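Local coordinates for FIG000988: Predicted permease (Vibrio cholerae, PDB 6MJP), which is probably one of the two permease subunits of the LptBFG ABC transporter, which takes part in moving lipopolysaccharide from the inner to the outer membrane, at residues I276-M281 with A337-A342. Sequence-based numbering, arbitrary orientation.
Sequences IPLLTM and ALLLAA. With LMT (dodecyl-beta-D-maltoside), chain S.
Leu338 reaches across to Leu278 and Leu279, its CG anti to the backbone N (chi1 -173°). CD2 lies 3.5 Å from CB of Leu278, at the base of that side chain, and 4.0 Å from CD2 of Leu279, whose side chain crosses that of Leu338 at about a right angle. CD1 also meets CD2 of Leu279, and it rests 3.8 Å from C9 in the alkyl chain of the bound dodecyl maltoside. Tyr309 of helix 299-321 packs on Leu338 as well. One residue on, Leu339 takes the other end of Leu278: CD2 of Leu278 sits 3.6 Å from CD2 of Leu339 and also touches its CB, the two side chains again at about a right angle. Ala341 meets the detergent instead, CB to C7 at 3.6 Å. Ala342 closes the walk with its CB 4.2 Å from CB of Met281, and Asn346 ND2 hydrogen-bonds to the carbonyl oxygens of both Met281 and Ala342. The axes of segments 276-281 and 337-342 run the same way, 28° apart and 8.8 Å at closest approach: apolar packing of leucine, methionine and alanine side chains between two predicted transmembrane helices of an LptF/LptG-family permease.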
loop_
_atom_site.group_PDB
_atom_site.type_symbol
_atom_site.label_atom_id
_atom_site.label_comp_id
_atom_site.label_asym_id
_atom_site.label_seq_id
_atom_site.Cartn_x
_atom_site.Cartn_y
_atom_site.Cartn_z
ATOM N N ILE D 276 21.834 -3.133 -12.360
ATOM C CA ILE D 276 21.423 -4.487 -11.980
ATOM C C ILE D 276 22.371 -5.027 -10.915
ATOM O O ILE D 276 21.910 -5.436 -9.838
ATOM C CB ILE D 276 21.378 -5.446 -13.186
ATOM C CG1 ILE D 276 20.458 -4.953 -14.309
ATOM C CG2 ILE D 276 20.918 -6.826 -12.728
ATOM C CD1 ILE D 276 19.024 -4.829 -13.896
ATOM N N PRO D 277 23.690 -5.060 -11.159
ATOM C CA PRO D 277 24.583 -5.564 -10.117
ATOM C C PRO D 277 24.691 -4.637 -8.920
ATOM O O PRO D 277 24.855 -5.135 -7.802
ATOM C CB PRO D 277 25.921 -5.716 -10.850
ATOM C CG PRO D 277 25.883 -4.667 -11.871
ATOM C CD PRO D 277 24.462 -4.666 -12.354
ATOM N N LEU D 278 24.599 -3.315 -9.098
ATOM C CA LEU D 278 24.698 -2.424 -7.944
ATOM C C LEU D 278 23.567 -2.678 -6.961
ATOM O O LEU D 278 23.785 -2.728 -5.745
ATOM C CB LEU D 278 24.691 -0.966 -8.394
ATOM C CG LEU D 278 25.811 -0.555 -9.347
ATOM C CD1 LEU D 278 25.462 0.778 -9.981
ATOM C CD2 LEU D 278 27.155 -0.483 -8.632
ATOM N N LEU D 279 22.342 -2.834 -7.478
ATOM C CA LEU D 279 21.187 -3.103 -6.626
ATOM C C LEU D 279 21.328 -4.443 -5.919
ATOM O O LEU D 279 20.958 -4.576 -4.744
ATOM C CB LEU D 279 19.907 -3.065 -7.462
ATOM C CG LEU D 279 19.346 -1.676 -7.777
ATOM C CD1 LEU D 279 18.103 -1.760 -8.648
ATOM C CD2 LEU D 279 19.053 -0.901 -6.496
ATOM N N THR D 280 21.859 -5.446 -6.630
ATOM C CA THR D 280 22.117 -6.752 -6.032
ATOM C C THR D 280 23.038 -6.636 -4.824
ATOM O O THR D 280 22.724 -7.133 -3.734
ATOM C CB THR D 280 22.735 -7.687 -7.075
ATOM O OG1 THR D 280 21.775 -8.023 -8.082
ATOM C CG2 THR D 280 23.213 -8.958 -6.429
ATOM N N MET D 281 24.193 -5.990 -5.011
ATOM C CA MET D 281 25.154 -5.850 -3.925
ATOM C C MET D 281 24.584 -5.040 -2.772
ATOM O O MET D 281 24.938 -5.279 -1.613
ATOM C CB MET D 281 26.436 -5.217 -4.452
ATOM C CG MET D 281 27.328 -6.202 -5.187
ATOM S SD MET D 281 28.022 -7.443 -4.071
ATOM C CE MET D 281 29.026 -6.403 -3.005
ATOM N N ALA D 337 26.340 7.098 -6.310
ATOM C CA ALA D 337 25.737 7.105 -4.979
ATOM C C ALA D 337 25.157 5.740 -4.627
ATOM O O ALA D 337 25.218 5.304 -3.469
ATOM C CB ALA D 337 24.660 8.182 -4.890
ATOM N N LEU D 338 24.592 5.046 -5.612
ATOM C CA LEU D 338 24.137 3.684 -5.371
ATOM C C LEU D 338 25.308 2.781 -5.001
ATOM O O LEU D 338 25.246 2.024 -4.022
ATOM C CB LEU D 338 23.407 3.158 -6.604
ATOM C CG LEU D 338 22.734 1.799 -6.417
ATOM C CD1 LEU D 338 21.707 1.869 -5.300
ATOM C CD2 LEU D 338 22.096 1.353 -7.715
ATOM N N LEU D 339 26.395 2.860 -5.772
ATOM C CA LEU D 339 27.574 2.042 -5.502
ATOM C C LEU D 339 28.156 2.340 -4.126
ATOM O O LEU D 339 28.487 1.421 -3.367
ATOM C CB LEU D 339 28.617 2.275 -6.598
ATOM C CG LEU D 339 29.923 1.483 -6.660
ATOM C CD1 LEU D 339 31.005 2.179 -5.876
ATOM C CD2 LEU D 339 29.737 0.073 -6.145
ATOM N N LEU D 340 28.292 3.619 -3.785
ATOM C CA LEU D 340 28.836 3.946 -2.477
ATOM C C LEU D 340 27.947 3.397 -1.374
ATOM O O LEU D 340 28.442 2.860 -0.377
ATOM C CB LEU D 340 29.016 5.453 -2.339
ATOM C CG LEU D 340 29.600 5.922 -1.010
ATOM C CD1 LEU D 340 30.922 5.229 -0.723
ATOM C CD2 LEU D 340 29.778 7.421 -1.057
ATOM N N ALA D 341 26.628 3.472 -1.566
ATOM C CA ALA D 341 25.709 2.965 -0.556
ATOM C C ALA D 341 25.891 1.467 -0.348
ATOM O O ALA D 341 25.982 1.004 0.795
ATOM C CB ALA D 341 24.277 3.302 -0.956
ATOM N N ALA D 342 25.982 0.701 -1.446
ATOM C CA ALA D 342 26.189 -0.746 -1.359
ATOM C C ALA D 342 27.477 -1.094 -0.626
ATOM O O ALA D 342 27.512 -2.058 0.150
ATOM C CB ALA D 342 26.207 -1.358 -2.756
HETATM C C1B LMT S . 22.621 -2.984 10.535
HETATM C C2B LMT S . 22.784 -4.488 10.220
HETATM C C3B LMT S . 21.939 -5.350 11.183
HETATM C C4B LMT S . 22.193 -4.946 12.660
HETATM C C5B LMT S . 21.979 -3.425 12.763
HETATM C C6B LMT S . 22.152 -2.965 14.211
HETATM O O1B LMT S . 21.361 -2.544 10.125
HETATM O O2B LMT S . 22.408 -4.688 8.913
HETATM O O3B LMT S . 22.144 -6.686 10.964
HETATM O "O4'" LMT S . 21.317 -5.591 13.508
HETATM O O5B LMT S . 22.832 -2.715 11.894
HETATM O O6B LMT S . 22.557 -1.652 14.256
HETATM C "C1'" LMT S . 19.775 0.217 7.473
HETATM C "C2'" LMT S . 20.463 -1.003 6.826
HETATM C "C3'" LMT S . 20.654 -2.126 7.867
HETATM C "C4'" LMT S . 21.339 -1.557 9.120
HETATM C "C5'" LMT S . 20.435 -0.393 9.576
HETATM C "C6'" LMT S . 20.750 0.157 10.941
HETATM O "O1'" LMT S . 19.735 1.273 6.605
HETATM O "O2'" LMT S . 19.633 -1.471 5.847
HETATM O "O3'" LMT S . 21.378 -3.147 7.330
HETATM O "O5'" LMT S . 20.493 0.633 8.624
HETATM O "O6'" LMT S . 21.961 0.795 10.815
HETATM C C1 LMT S . 20.780 1.351 5.665
HETATM C C2 LMT S . 20.105 1.610 4.353
HETATM C C3 LMT S . 20.980 2.175 3.278
HETATM C C4 LMT S . 20.116 2.894 2.277
HETATM C C5 LMT S . 20.873 3.134 1.007
HETATM C C6 LMT S . 20.103 4.007 0.064
HETATM C C7 LMT S . 20.767 4.051 -1.283
HETATM C C8 LMT S . 20.044 5.019 -2.165
HETATM C C9 LMT S . 20.568 5.045 -3.566
HETATM C C10 LMT S . 19.932 6.197 -4.300
HETATM C C11 LMT S . 20.674 7.481 -4.076
HETATM C C12 LMT S . 20.245 8.559 -5.023
#